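Local coordinates for Mll7089 protein (Mesorhizobium loti, PDB 2OZ8) that is of unknown function but belongs to the mandelate racemase/muconate lactonizing enzyme family and may act as a magnesium-binding hydro-lyase, at residues 14-18 against 369-375; 19-24 against 138-144; 122-128 against 305-309; 291-297 against 312-318. All blocks are in the same frame, centred on the assembly; numbering follows the deposited sequence.

Contacts 3 and 4 belong to the barrel; contact 1 (14-18 with 369-375) joins the C-terminal tail to the N-terminal domain, and contact 2 (19-24 with 138-144) joins strand 20-22 to the loop after barrel strand 132-138. Contact 1 runs straight on in sequence into contact 2, their centres 16 Å apart. Contact 2 meets contact 4 (291-297 with 312-318) where Ser138 OG lies 2.7 Å from Glu317 OE2, probably a hydrogen bond. Contact 3 (122-128 with 305-309) packs on contact 4 through Ala307, centres 13 Å apart; its centre is about 30 Å from that of contact 2, across the chain's centre. A bound sulfate, probably from the crystallisation liquor, lies about 4 Å from the Phe142 side chain.

Contact 1: residues 14-18 against 369-375; sequences QFARD and LGAAPEN
Leu369 makes the largest single contribution to the apolar contact: its CD2 lies 3.5 Å from Phe15 C, and its CD1 rests against the amide end of Gln14, whose CG, anti to the backbone N (chi1 179°), lays the extended chain across Leu369; Leu364 O holds that amide. Pro373 crosses the Phe15 side chain at about a right angle, CD 3.5 Å from Phe15 CD1. Ala372 is small enough for its CB to sit 3.4 Å from Ala16 O. Among polar links, water 1 accepts from Ala16 N (3.1 Å) and lies close to the carbonyl oxygens of Leu369 and Ala371, which may share its protons. Asn375 ND2 donates to Asp18 OD2 (3.0 Å), arriving from above the carboxylate plane, and reaches Phe320 O as well. With an alanine in place of Asp18, the Asn375 amide would probably lose one of its two acceptors and be held less firmly at this corner of the chain. The irregular C-terminal segment lies obliquely across an edge strand of the N-terminal antiparallel sheet in an enolase-type two-domain chain.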
loop_
_atom_site.group_PDB
_atom_site.type_symbol
_atom_site.label_atom_id
_atom_site.label_comp_id
_atom_site.label_asym_id
_atom_site.label_seq_id
_atom_site.Cartn_x
_atom_site.Cartn_y
_atom_site.Cartn_z
ATOM N N GLN A 14 -50.285 -10.467 6.847
ATOM C CA GLN A 14 -50.027 -9.121 7.343
ATOM C C GLN A 14 -50.712 -9.104 8.716
ATOM O O GLN A 14 -51.933 -9.086 8.790
ATOM C CB GLN A 14 -50.591 -8.044 6.418
ATOM C CG GLN A 14 -50.359 -6.587 6.930
ATOM C CD GLN A 14 -51.058 -5.490 6.082
ATOM O OE1 GLN A 14 -51.644 -5.746 5.030
ATOM N NE2 GLN A 14 -51.000 -4.283 6.560
ATOM N N PHE A 15 -49.921 -9.152 9.785
ATOM C CA PHE A 15 -50.454 -9.267 11.141
ATOM C C PHE A 15 -49.683 -8.477 12.191
ATOM O O PHE A 15 -48.520 -8.169 12.000
ATOM C CB PHE A 15 -50.554 -10.726 11.549
ATOM C CG PHE A 15 -49.248 -11.514 11.451
ATOM C CD1 PHE A 15 -48.457 -11.742 12.599
ATOM C CD2 PHE A 15 -48.846 -12.105 10.236
ATOM C CE1 PHE A 15 -47.296 -12.576 12.558
ATOM C CE2 PHE A 15 -47.670 -12.902 10.152
ATOM C CZ PHE A 15 -46.894 -13.137 11.336
ATOM N N ALA A 16 -50.358 -8.164 13.300
ATOM C CA ALA A 16 -49.764 -7.479 14.457
ATOM C C ALA A 16 -48.804 -8.395 15.184
ATOM O O ALA A 16 -49.008 -9.631 15.230
ATOM C CB ALA A 16 -50.854 -6.981 15.436
ATOM N N ARG A 17 -47.753 -7.781 15.733
ATOM C CA ARG A 17 -46.800 -8.472 16.604
ATOM C C ARG A 17 -47.314 -8.471 18.034
ATOM O O ARG A 17 -48.169 -7.671 18.381
ATOM C CB ARG A 17 -45.429 -7.790 16.550
ATOM C CG ARG A 17 -44.680 -8.066 15.259
ATOM C CD ARG A 17 -43.366 -7.276 15.210
ATOM N NE ARG A 17 -42.716 -7.400 13.909
ATOM C CZ ARG A 17 -41.813 -8.326 13.612
ATOM N NH1 ARG A 17 -41.443 -9.238 14.512
ATOM N NH2 ARG A 17 -41.278 -8.347 12.404
ATOM N N ASP A 18 -46.764 -9.363 18.851
ATOM C CA ASP A 18 -47.037 -9.389 20.283
ATOM C C ASP A 18 -46.284 -8.339 21.131
ATOM O O ASP A 18 -46.664 -8.091 22.266
ATOM C CB ASP A 18 -46.836 -10.805 20.845
ATOM C CG ASP A 18 -45.384 -11.287 20.785
ATOM O OD1 ASP A 18 -44.598 -10.939 19.833
ATOM O OD2 ASP A 18 -45.036 -12.048 21.736
ATOM N N LEU A 369 -55.581 -4.531 11.583
ATOM C CA LEU A 369 -54.936 -5.849 11.682
ATOM C C LEU A 369 -55.497 -6.819 12.717
ATOM O O LEU A 369 -55.218 -8.022 12.672
ATOM C CB LEU A 369 -53.432 -5.690 11.847
ATOM C CG LEU A 369 -52.554 -5.931 10.603
ATOM C CD1 LEU A 369 -53.155 -5.373 9.270
ATOM C CD2 LEU A 369 -51.068 -5.505 10.838
ATOM N N GLY A 370 -56.281 -6.323 13.658
ATOM C CA GLY A 370 -56.779 -7.206 14.685
ATOM C C GLY A 370 -55.730 -7.684 15.673
ATOM O O GLY A 370 -54.567 -7.266 15.645
ATOM N N ALA A 371 -56.154 -8.583 16.555
ATOM C CA ALA A 371 -55.287 -9.151 17.585
ATOM C C ALA A 371 -54.041 -9.807 16.951
ATOM O O ALA A 371 -54.117 -10.333 15.855
ATOM C CB ALA A 371 -56.073 -10.161 18.401
ATOM N N ALA A 372 -52.909 -9.771 17.655
ATOM C CA ALA A 372 -51.680 -10.480 17.239
ATOM C C ALA A 372 -51.939 -11.952 17.327
ATOM O O ALA A 372 -52.645 -12.357 18.207
ATOM C CB ALA A 372 -50.561 -10.125 18.157
ATOM N N PRO A 373 -51.413 -12.771 16.390
ATOM C CA PRO A 373 -51.373 -14.214 16.724
ATOM C C PRO A 373 -50.708 -14.435 18.077
ATOM O O PRO A 373 -49.765 -13.715 18.435
ATOM C CB PRO A 373 -50.517 -14.809 15.624
ATOM C CG PRO A 373 -50.558 -13.852 14.530
ATOM C CD PRO A 373 -50.911 -12.493 15.030
ATOM N N GLU A 374 -51.193 -15.408 18.838
ATOM C CA GLU A 374 -50.631 -15.678 20.177
ATOM C C GLU A 374 -49.173 -16.163 20.034
ATOM O O GLU A 374 -48.807 -16.721 19.010
ATOM C CB GLU A 374 -51.526 -16.661 20.987
ATOM C CG GLU A 374 -52.825 -15.977 21.518
ATOM C CD GLU A 374 -53.876 -16.927 22.215
ATOM O OE1 GLU A 374 -55.001 -16.424 22.534
ATOM O OE2 GLU A 374 -53.580 -18.133 22.462
ATOM N N ASN A 375 -48.351 -15.905 21.043
ATOM C CA ASN A 375 -46.936 -16.250 21.009
ATOM C C ASN A 375 -46.517 -17.141 22.175
ATOM O O ASN A 375 -46.058 -16.655 23.220
ATOM C CB ASN A 375 -46.031 -15.013 20.920
ATOM C CG ASN A 375 -44.566 -15.386 20.577
ATOM O OD1 ASN A 375 -44.235 -16.569 20.403
ATOM N ND2 ASN A 375 -43.692 -14.380 20.498
HETATM O O HOH W 1 -53.175 -9.467 13.631
#

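Contact 2: residues 19-24 against 138-144; sequences RVIGDS and SGLDFHL
Phe142 swings its CG anti to the backbone N (chi1 -168°), which carries the ring beneath Ser24, whereas His143 turns its CG beside its own N (chi1 -68°), setting the ring with its edge, at CD2, 4.0 Å from Gly22 CA. Both belong to the loop that follows strand 132-138 of the enolase-type barrel, and strand 20-22 of the N-terminal domain lies across this loop. The course of the backbone packs His143 CB against Val20 CG1. Gly22 N donates to Leu140 O (2.9 Å), part of a single backbone bridge rather than a continued sheet. Glycine suits position 22 because a CB there would collide with His143 CD2 and with the carbonyl of the preceding residue. Ile21 and Leu140 lie side by side, their CB atoms 3.9 Å apart, an apolar pair next to the bridge. Two waters mediate between the backbones: water 3 accepts from His143 N and donates to the carbonyls of Val20 and Leu140, while water 2 lies within hydrogen-bonding distance of Val20 O and Gly139 O. Arg19 NH1 comes edge-on to within 2.8 Å of Gly139 O, while NH2 bonds to Ser319 O; a long side chain suits this reach. His170 stacks on the Phe142 ring. Ser24 CA sits over the centre of that ring in a CH-pi contact, 3.9 Å from the centroid and 7° off the ring normal.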
loop_
_atom_site.group_PDB
_atom_site.type_symbol
_atom_site.label_atom_id
_atom_site.label_comp_id
_atom_site.label_asym_id
_atom_site.label_seq_id
_atom_site.Cartn_x
_atom_site.Cartn_y
_atom_site.Cartn_z
ATOM N N ARG A 19 -45.248 -7.717 20.571
ATOM C CA ARG A 19 -44.477 -6.665 21.232
ATOM C C ARG A 19 -43.908 -5.781 20.135
ATOM O O ARG A 19 -43.822 -6.211 18.979
ATOM C CB ARG A 19 -43.314 -7.281 22.027
ATOM C CG ARG A 19 -42.154 -7.773 21.170
ATOM C CD ARG A 19 -41.057 -8.508 21.944
ATOM N NE ARG A 19 -40.836 -9.827 21.343
ATOM C CZ ARG A 19 -39.730 -10.298 20.792
ATOM N NH1 ARG A 19 -38.581 -9.660 20.756
ATOM N NH2 ARG A 19 -39.784 -11.505 20.322
ATOM N N VAL A 20 -43.481 -4.572 20.486
ATOM C CA VAL A 20 -42.704 -3.760 19.547
ATOM C C VAL A 20 -41.293 -4.323 19.431
ATOM O O VAL A 20 -40.666 -4.669 20.467
ATOM C CB VAL A 20 -42.645 -2.236 19.945
ATOM C CG1 VAL A 20 -41.856 -1.423 18.904
ATOM C CG2 VAL A 20 -44.047 -1.651 20.012
ATOM N N ILE A 21 -40.819 -4.448 18.176
ATOM C CA ILE A 21 -39.420 -4.802 17.910
ATOM C C ILE A 21 -38.669 -3.625 17.314
ATOM O O ILE A 21 -39.259 -2.743 16.732
ATOM C CB ILE A 21 -39.219 -6.032 16.967
ATOM C CG1 ILE A 21 -39.604 -5.695 15.518
ATOM C CG2 ILE A 21 -39.854 -7.265 17.553
ATOM C CD1 ILE A 21 -39.095 -6.662 14.500
ATOM N N GLY A 22 -37.367 -3.611 17.469
ATOM C CA GLY A 22 -36.569 -2.663 16.723
ATOM C C GLY A 22 -35.203 -2.432 17.296
ATOM O O GLY A 22 -34.728 -3.168 18.173
ATOM N N ASP A 23 -34.601 -1.352 16.822
ATOM C CA ASP A 23 -33.209 -1.041 17.118
ATOM C C ASP A 23 -33.045 0.465 17.015
ATOM O O ASP A 23 -34.021 1.197 16.873
ATOM C CB ASP A 23 -32.308 -1.748 16.118
ATOM C CG ASP A 23 -32.642 -1.386 14.682
ATOM O OD1 ASP A 23 -32.871 -0.186 14.380
ATOM O OD2 ASP A 23 -32.689 -2.286 13.840
ATOM N N SER A 24 -31.805 0.930 17.047
ATOM C CA SER A 24 -31.551 2.346 17.195
ATOM C C SER A 24 -32.074 3.128 16.010
ATOM O O SER A 24 -32.158 4.316 16.075
ATOM C CB SER A 24 -30.051 2.595 17.391
ATOM O OG SER A 24 -29.346 2.381 16.191
ATOM N N SER A 138 -32.227 -13.011 21.541
ATOM C CA SER A 138 -32.085 -11.691 20.991
ATOM C C SER A 138 -33.400 -10.941 21.106
ATOM O O SER A 138 -34.414 -11.340 20.569
ATOM C CB SER A 138 -31.643 -11.828 19.551
ATOM O OG SER A 138 -31.595 -10.595 18.905
ATOM N N GLY A 139 -33.373 -9.830 21.800
ATOM C CA GLY A 139 -34.580 -9.169 22.239
ATOM C C GLY A 139 -35.180 -8.226 21.234
ATOM O O GLY A 139 -36.385 -8.038 21.255
ATOM N N LEU A 140 -34.364 -7.663 20.330
ATOM C CA LEU A 140 -34.837 -6.629 19.359
ATOM C C LEU A 140 -35.568 -5.558 20.183
ATOM O O LEU A 140 -36.662 -5.089 19.841
ATOM C CB LEU A 140 -35.737 -7.261 18.258
ATOM C CG LEU A 140 -35.238 -8.563 17.577
ATOM C CD1 LEU A 140 -36.227 -9.140 16.559
ATOM C CD2 LEU A 140 -33.836 -8.405 16.892
ATOM N N ASP A 141 -34.921 -5.210 21.296
ATOM C CA ASP A 141 -35.568 -4.663 22.514
ATOM C C ASP A 141 -35.380 -3.208 22.667
ATOM O O ASP A 141 -35.596 -2.722 23.734
ATOM C CB ASP A 141 -34.927 -5.266 23.772
ATOM C CG ASP A 141 -33.389 -5.030 23.802
ATOM O OD1 ASP A 141 -32.710 -5.823 23.136
ATOM O OD2 ASP A 141 -32.888 -4.037 24.416
ATOM N N PHE A 142 -34.961 -2.502 21.645
ATOM C CA PHE A 142 -34.645 -1.101 21.820
ATOM C C PHE A 142 -35.856 -0.281 22.273
ATOM O O PHE A 142 -35.720 0.734 22.951
ATOM C CB PHE A 142 -34.098 -0.531 20.510
ATOM C CG PHE A 142 -33.480 0.818 20.647
ATOM C CD1 PHE A 142 -32.141 0.948 21.112
ATOM C CD2 PHE A 142 -34.219 1.959 20.350
ATOM C CE1 PHE A 142 -31.526 2.210 21.254
ATOM C CE2 PHE A 142 -33.636 3.244 20.472
ATOM C CZ PHE A 142 -32.285 3.380 20.947
ATOM N N HIS A 143 -37.056 -0.713 21.899
ATOM C CA HIS A 143 -38.242 0.105 22.145
ATOM C C HIS A 143 -39.040 -0.424 23.307
ATOM O O HIS A 143 -39.968 0.234 23.782
ATOM C CB HIS A 143 -39.078 0.196 20.888
ATOM C CG HIS A 143 -38.406 0.967 19.810
ATOM N ND1 HIS A 143 -38.132 2.309 19.926
ATOM C CD2 HIS A 143 -37.916 0.587 18.610
ATOM C CE1 HIS A 143 -37.507 2.729 18.842
ATOM N NE2 HIS A 143 -37.367 1.703 18.025
ATOM N N LEU A 144 -38.641 -1.601 23.780
ATOM C CA LEU A 144 -39.258 -2.247 24.934
ATOM C C LEU A 144 -39.180 -1.403 26.219
ATOM O O LEU A 144 -38.128 -0.828 26.513
ATOM C CB LEU A 144 -38.608 -3.619 25.144
ATOM C CG LEU A 144 -39.480 -4.864 24.928
ATOM C CD1 LEU A 144 -40.558 -4.668 23.862
ATOM C CD2 LEU A 144 -38.661 -6.106 24.636
HETATM O O HOH W 2 -38.736 -6.478 21.302
HETATM O O HOH W 3 -38.070 -2.954 20.610
#

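Contact 3: residues 122-128 against 305-309; sequences LHVLLGS and HMAVA
His305 is wedged against the start of helix 122-125, where the packing is close. Its ND1 accepts the backbone N-H of His123 (3.1 Å), the donor standing 30° out of the ring plane, and Leu122 CB covers one face of the ring in a CH-pi contact, 4.0 Å from the centroid. The two histidine rings meet rim to rim, with planes at 29°. His123 CG lies between its backbone N and carbonyl carbon (chi1 71°), which puts the ring edge by His305 and ND1 by Ser128 OG, 2.6 Å away in a hydrogen bond. Val308 CG2 presses on His123 CB at 3.5 Å, and Ala309, with only a methyl to place, lets Leu126 CB come to 3.6 Å from its CB. Leu126 CD1 reaches on to Met306 CG, whose flexible chain continues toward helix 276-289. Toward Gly127 the contact is less closely packed, with a bridging water: Ser128 CB stays 3.8 Å from Ala309 CB, water 4 links Leu126 O and Ala309 O, and the helix ends in a Schellman motif whose positive phi favours glycine. There Gly127 O is bonded by Arg86 of a second subunit. With a leucine in place of His305, the amide of His123 would probably lose its acceptor and His346 O its donor. NE2 donating to His346 O and ND1 accepting from His123 N are consistent with the proton on NE2, a pattern that would suit a neutral ring coupling the helix start to His346.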
loop_
_atom_site.group_PDB
_atom_site.type_symbol
_atom_site.label_atom_id
_atom_site.label_comp_id
_atom_site.label_asym_id
_atom_site.label_seq_id
_atom_site.Cartn_x
_atom_site.Cartn_y
_atom_site.Cartn_z
ATOM N N LEU A 122 -32.315 -30.846 4.743
ATOM C CA LEU A 122 -31.427 -29.832 4.123
ATOM C C LEU A 122 -29.955 -29.809 4.609
ATOM O O LEU A 122 -29.031 -29.851 3.790
ATOM C CB LEU A 122 -32.069 -28.443 4.140
ATOM C CG LEU A 122 -31.260 -27.331 3.467
ATOM C CD1 LEU A 122 -30.998 -27.608 1.953
ATOM C CD2 LEU A 122 -31.968 -26.042 3.660
ATOM N N HIS A 123 -29.736 -29.795 5.917
ATOM C CA HIS A 123 -28.385 -29.799 6.467
ATOM C C HIS A 123 -27.484 -30.965 6.024
ATOM O O HIS A 123 -26.276 -30.768 5.777
ATOM C CB HIS A 123 -28.406 -29.659 7.999
ATOM C CG HIS A 123 -28.899 -30.861 8.730
ATOM N ND1 HIS A 123 -28.046 -31.774 9.332
ATOM C CD2 HIS A 123 -30.160 -31.293 8.993
ATOM C CE1 HIS A 123 -28.762 -32.708 9.937
ATOM N NE2 HIS A 123 -30.045 -32.443 9.741
ATOM N N VAL A 124 -28.051 -32.165 5.937
ATOM C CA VAL A 124 -27.288 -33.331 5.454
ATOM C C VAL A 124 -26.875 -33.095 3.984
ATOM O O VAL A 124 -25.717 -33.268 3.623
ATOM C CB VAL A 124 -28.085 -34.674 5.616
ATOM C CG1 VAL A 124 -27.292 -35.847 5.030
ATOM C CG2 VAL A 124 -28.480 -34.922 7.120
ATOM N N LEU A 125 -27.824 -32.659 3.165
ATOM C CA LEU A 125 -27.518 -32.239 1.793
ATOM C C LEU A 125 -26.429 -31.130 1.794
ATOM O O LEU A 125 -25.572 -31.094 0.888
ATOM C CB LEU A 125 -28.782 -31.750 1.073
ATOM C CG LEU A 125 -28.627 -31.263 -0.370
ATOM C CD1 LEU A 125 -28.228 -32.402 -1.407
ATOM C CD2 LEU A 125 -29.936 -30.538 -0.807
ATOM N N LEU A 126 -26.464 -30.255 2.809
ATOM C CA LEU A 126 -25.460 -29.156 2.897
ATOM C C LEU A 126 -24.087 -29.641 3.360
ATOM O O LEU A 126 -23.156 -28.846 3.421
ATOM C CB LEU A 126 -25.954 -27.939 3.705
ATOM C CG LEU A 126 -27.167 -27.216 3.076
ATOM C CD1 LEU A 126 -27.661 -26.096 3.955
ATOM C CD2 LEU A 126 -26.900 -26.778 1.599
ATOM N N GLY A 127 -23.977 -30.955 3.611
ATOM C CA GLY A 127 -22.745 -31.601 4.045
ATOM C C GLY A 127 -22.534 -31.625 5.560
ATOM O O GLY A 127 -21.437 -31.887 6.010
ATOM N N SER A 128 -23.566 -31.396 6.366
ATOM C CA SER A 128 -23.345 -31.312 7.800
ATOM C C SER A 128 -22.792 -32.603 8.343
ATOM O O SER A 128 -22.956 -33.664 7.732
ATOM C CB SER A 128 -24.624 -30.941 8.571
ATOM O OG SER A 128 -25.520 -32.054 8.653
ATOM N N HIS A 305 -29.994 -24.922 9.136
ATOM C CA HIS A 305 -29.345 -25.922 8.329
ATOM C C HIS A 305 -27.968 -25.514 7.851
ATOM O O HIS A 305 -27.068 -26.351 7.827
ATOM C CB HIS A 305 -30.249 -26.291 7.181
ATOM C CG HIS A 305 -31.509 -26.952 7.634
ATOM N ND1 HIS A 305 -31.589 -28.306 7.869
ATOM C CD2 HIS A 305 -32.734 -26.440 7.914
ATOM C CE1 HIS A 305 -32.808 -28.598 8.282
ATOM N NE2 HIS A 305 -33.522 -27.487 8.309
ATOM N N MET A 306 -27.806 -24.254 7.462
ATOM C CA MET A 306 -26.480 -23.717 7.143
ATOM C C MET A 306 -25.691 -23.559 8.426
ATOM O O MET A 306 -24.500 -23.738 8.435
ATOM C CB MET A 306 -26.569 -22.380 6.367
ATOM C CG MET A 306 -27.463 -22.466 5.099
ATOM S SD MET A 306 -29.270 -22.199 5.265
ATOM C CE MET A 306 -29.052 -20.447 5.532
ATOM N N ALA A 307 -26.354 -23.234 9.533
ATOM C CA ALA A 307 -25.603 -23.013 10.778
ATOM C C ALA A 307 -24.922 -24.282 11.189
ATOM O O ALA A 307 -23.752 -24.247 11.538
ATOM C CB ALA A 307 -26.491 -22.466 11.922
ATOM N N VAL A 308 -25.653 -25.399 11.164
ATOM C CA VAL A 308 -25.060 -26.662 11.568
ATOM C C VAL A 308 -24.153 -27.174 10.469
ATOM O O VAL A 308 -23.281 -27.954 10.774
ATOM C CB VAL A 308 -26.092 -27.823 12.014
ATOM C CG1 VAL A 308 -27.192 -27.334 12.931
ATOM C CG2 VAL A 308 -26.687 -28.556 10.828
ATOM N N ALA A 309 -24.336 -26.773 9.200
ATOM C CA ALA A 309 -23.496 -27.370 8.157
ATOM C C ALA A 309 -22.132 -26.686 7.943
ATOM O O ALA A 309 -21.171 -27.323 7.510
ATOM C CB ALA A 309 -24.260 -27.545 6.836
HETATM O O HOH W 4 -20.782 -28.111 4.879
#

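Contact 4: residues 291-297 against 312-318; sequences IPISIGN and EVEWLEY
Ile295 holds the centre of the pairing: its O accepts from Glu317 N (2.8 Å) and its N donates to Trp315 O (3.1 Å), the classic parallel pattern in which one residue bonds to both neighbours of its partner, here Leu316. The strands are the flanking pair of the beta-alpha-beta unit 293-295, 304-309, 313-318 in the TIM-type barrel, their axes 5.0 Å apart and 27° from parallel. Ile293 N adds a bond to Glu312 O. Beyond the strand end, Asn297 N donates to Glu317 OE1 (3.0 Å), meeting it from above the carboxylate plane; the Glu317 chain is extended, with CG anti to its N (chi1 -172°), which carries the carboxylate alongside Asn297. The other oxygen, OE2, is salt-bridged to Lys165 and hydrogen-bonded to Ser138, which would help to compensate a buried carboxylate. Where the strands part, water 5 donates to Ile293 O and accepts from Glu314 N. The beta-branched residues Ile293, Val313 and Ile295 suit the extended strands and interlock on the face that helix 304-309 covers through Ala307. Glu312 lies alongside Ile293, its CG against Ile293 CB and CG1, while its OE2 comes nearest, 3.5 Å from Ile293 CD1. On the same face Val313 touches both isoleucines, its CG2 3.8 Å from Ile293 CG2 and its CG1 3.7 Å from Ile295 CG1.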
loop_
_atom_site.group_PDB
_atom_site.type_symbol
_atom_site.label_atom_id
_atom_site.label_comp_id
_atom_site.label_asym_id
_atom_site.label_seq_id
_atom_site.Cartn_x
_atom_site.Cartn_y
_atom_site.Cartn_z
ATOM N N ILE A 291 -12.081 -16.728 8.940
ATOM C CA ILE A 291 -13.097 -15.834 9.543
ATOM C C ILE A 291 -14.303 -16.672 10.009
ATOM O O ILE A 291 -14.873 -17.456 9.217
ATOM C CB ILE A 291 -13.607 -14.796 8.499
ATOM C CG1 ILE A 291 -12.436 -14.005 7.884
ATOM C CG2 ILE A 291 -14.645 -13.831 9.106
ATOM C CD1 ILE A 291 -11.508 -13.315 8.955
ATOM N N PRO A 292 -14.697 -16.541 11.278
ATOM C CA PRO A 292 -15.945 -17.204 11.700
ATOM C C PRO A 292 -17.199 -16.468 11.225
ATOM O O PRO A 292 -17.119 -15.322 10.842
ATOM C CB PRO A 292 -15.857 -17.143 13.238
ATOM C CG PRO A 292 -14.990 -15.925 13.528
ATOM C CD PRO A 292 -14.037 -15.813 12.367
ATOM N N ILE A 293 -18.364 -17.086 11.341
ATOM C CA ILE A 293 -19.612 -16.539 10.791
ATOM C C ILE A 293 -20.663 -16.733 11.830
ATOM O O ILE A 293 -20.654 -17.758 12.512
ATOM C CB ILE A 293 -20.044 -17.276 9.466
ATOM C CG1 ILE A 293 -19.186 -16.785 8.289
ATOM C CG2 ILE A 293 -21.545 -17.142 9.158
ATOM C CD1 ILE A 293 -19.493 -17.469 6.945
ATOM N N SER A 294 -21.546 -15.736 11.998
ATOM C CA SER A 294 -22.742 -15.969 12.820
ATOM C C SER A 294 -23.964 -15.879 11.936
ATOM O O SER A 294 -23.967 -15.156 10.991
ATOM C CB SER A 294 -22.833 -15.074 14.044
ATOM O OG SER A 294 -22.760 -13.730 13.621
ATOM N N ILE A 295 -24.941 -16.726 12.198
ATOM C CA ILE A 295 -26.238 -16.678 11.530
ATOM C C ILE A 295 -27.248 -15.833 12.346
ATOM O O ILE A 295 -27.527 -16.125 13.527
ATOM C CB ILE A 295 -26.769 -18.103 11.349
ATOM C CG1 ILE A 295 -25.660 -19.014 10.746
ATOM C CG2 ILE A 295 -28.150 -18.095 10.640
ATOM C CD1 ILE A 295 -25.384 -18.974 9.272
ATOM N N GLY A 296 -27.725 -14.765 11.717
ATOM C CA GLY A 296 -28.731 -13.924 12.273
ATOM C C GLY A 296 -30.138 -14.493 12.044
ATOM O O GLY A 296 -30.307 -15.654 11.578
ATOM N N ASN A 297 -31.137 -13.677 12.412
ATOM C CA ASN A 297 -32.530 -14.049 12.243
ATOM C C ASN A 297 -32.783 -14.503 10.833
ATOM O O ASN A 297 -32.449 -13.788 9.897
ATOM C CB ASN A 297 -33.465 -12.901 12.579
ATOM C CG ASN A 297 -33.542 -12.661 14.046
ATOM O OD1 ASN A 297 -33.435 -11.521 14.510
ATOM N ND2 ASN A 297 -33.693 -13.738 14.807
ATOM N N GLU A 312 -17.360 -23.058 10.510
ATOM C CA GLU A 312 -16.974 -21.804 11.180
ATOM C C GLU A 312 -18.109 -21.087 11.892
ATOM O O GLU A 312 -17.932 -19.921 12.293
ATOM C CB GLU A 312 -16.345 -20.821 10.200
ATOM C CG GLU A 312 -17.252 -20.184 9.237
ATOM C CD GLU A 312 -17.303 -20.902 7.941
ATOM O OE1 GLU A 312 -17.397 -22.136 7.934
ATOM O OE2 GLU A 312 -17.268 -20.235 6.912
ATOM N N VAL A 313 -19.271 -21.764 12.021
ATOM C CA VAL A 313 -20.445 -21.160 12.675
ATOM C C VAL A 313 -20.656 -21.823 14.010
ATOM O O VAL A 313 -20.761 -23.057 14.081
ATOM C CB VAL A 313 -21.764 -21.305 11.845
ATOM C CG1 VAL A 313 -22.908 -20.726 12.613
ATOM C CG2 VAL A 313 -21.643 -20.686 10.467
ATOM N N GLU A 314 -20.719 -21.004 15.064
ATOM C CA GLU A 314 -21.069 -21.522 16.389
ATOM C C GLU A 314 -22.388 -20.975 16.961
ATOM O O GLU A 314 -22.944 -21.557 17.888
ATOM C CB GLU A 314 -19.840 -21.440 17.350
ATOM C CG GLU A 314 -19.815 -20.370 18.419
ATOM C CD GLU A 314 -18.704 -20.570 19.502
ATOM O OE1 GLU A 314 -18.961 -21.245 20.544
ATOM O OE2 GLU A 314 -17.588 -20.021 19.328
ATOM N N TRP A 315 -22.913 -19.887 16.378
ATOM C CA TRP A 315 -24.107 -19.185 16.917
ATOM C C TRP A 315 -25.202 -18.866 15.907
ATOM O O TRP A 315 -24.952 -18.452 14.786
ATOM C CB TRP A 315 -23.746 -17.900 17.647
ATOM C CG TRP A 315 -22.908 -18.068 18.861
ATOM C CD1 TRP A 315 -21.561 -17.864 18.966
ATOM C CD2 TRP A 315 -23.382 -18.418 20.200
ATOM N NE1 TRP A 315 -21.153 -18.107 20.286
ATOM C CE2 TRP A 315 -22.246 -18.445 21.056
ATOM C CE3 TRP A 315 -24.650 -18.719 20.739
ATOM C CZ2 TRP A 315 -22.345 -18.742 22.453
ATOM C CZ3 TRP A 315 -24.748 -19.068 22.110
ATOM C CH2 TRP A 315 -23.593 -19.056 22.955
ATOM N N LEU A 316 -26.429 -19.053 16.335
ATOM C CA LEU A 316 -27.609 -18.720 15.547
ATOM C C LEU A 316 -28.539 -17.804 16.372
ATOM O O LEU A 316 -28.784 -18.064 17.545
ATOM C CB LEU A 316 -28.355 -20.016 15.115
ATOM C CG LEU A 316 -29.748 -19.778 14.525
ATOM C CD1 LEU A 316 -30.121 -20.855 13.586
ATOM C CD2 LEU A 316 -30.789 -19.681 15.712
ATOM N N GLU A 317 -29.028 -16.741 15.756
ATOM C CA GLU A 317 -29.891 -15.791 16.430
ATOM C C GLU A 317 -31.339 -16.275 16.544
ATOM O O GLU A 317 -31.945 -16.697 15.539
ATOM C CB GLU A 317 -29.854 -14.441 15.690
ATOM C CG GLU A 317 -30.586 -13.319 16.427
ATOM C CD GLU A 317 -30.470 -12.006 15.772
ATOM O OE1 GLU A 317 -30.050 -11.988 14.604
ATOM O OE2 GLU A 317 -30.805 -10.983 16.392
ATOM N N TYR A 318 -31.916 -16.165 17.741
ATOM C CA TYR A 318 -33.370 -16.401 17.914
ATOM C C TYR A 318 -34.050 -15.241 18.675
ATOM O O TYR A 318 -33.568 -14.829 19.722
ATOM C CB TYR A 318 -33.667 -17.758 18.585
ATOM C CG TYR A 318 -35.156 -17.991 18.693
ATOM C CD1 TYR A 318 -35.920 -18.309 17.565
ATOM C CD2 TYR A 318 -35.814 -17.797 19.910
ATOM C CE1 TYR A 318 -37.304 -18.436 17.647
ATOM C CE2 TYR A 318 -37.210 -17.918 20.017
ATOM C CZ TYR A 318 -37.928 -18.251 18.892
ATOM O OH TYR A 318 -39.262 -18.365 19.022
HETATM O O HOH W 5 -20.923 -17.810 15.116
#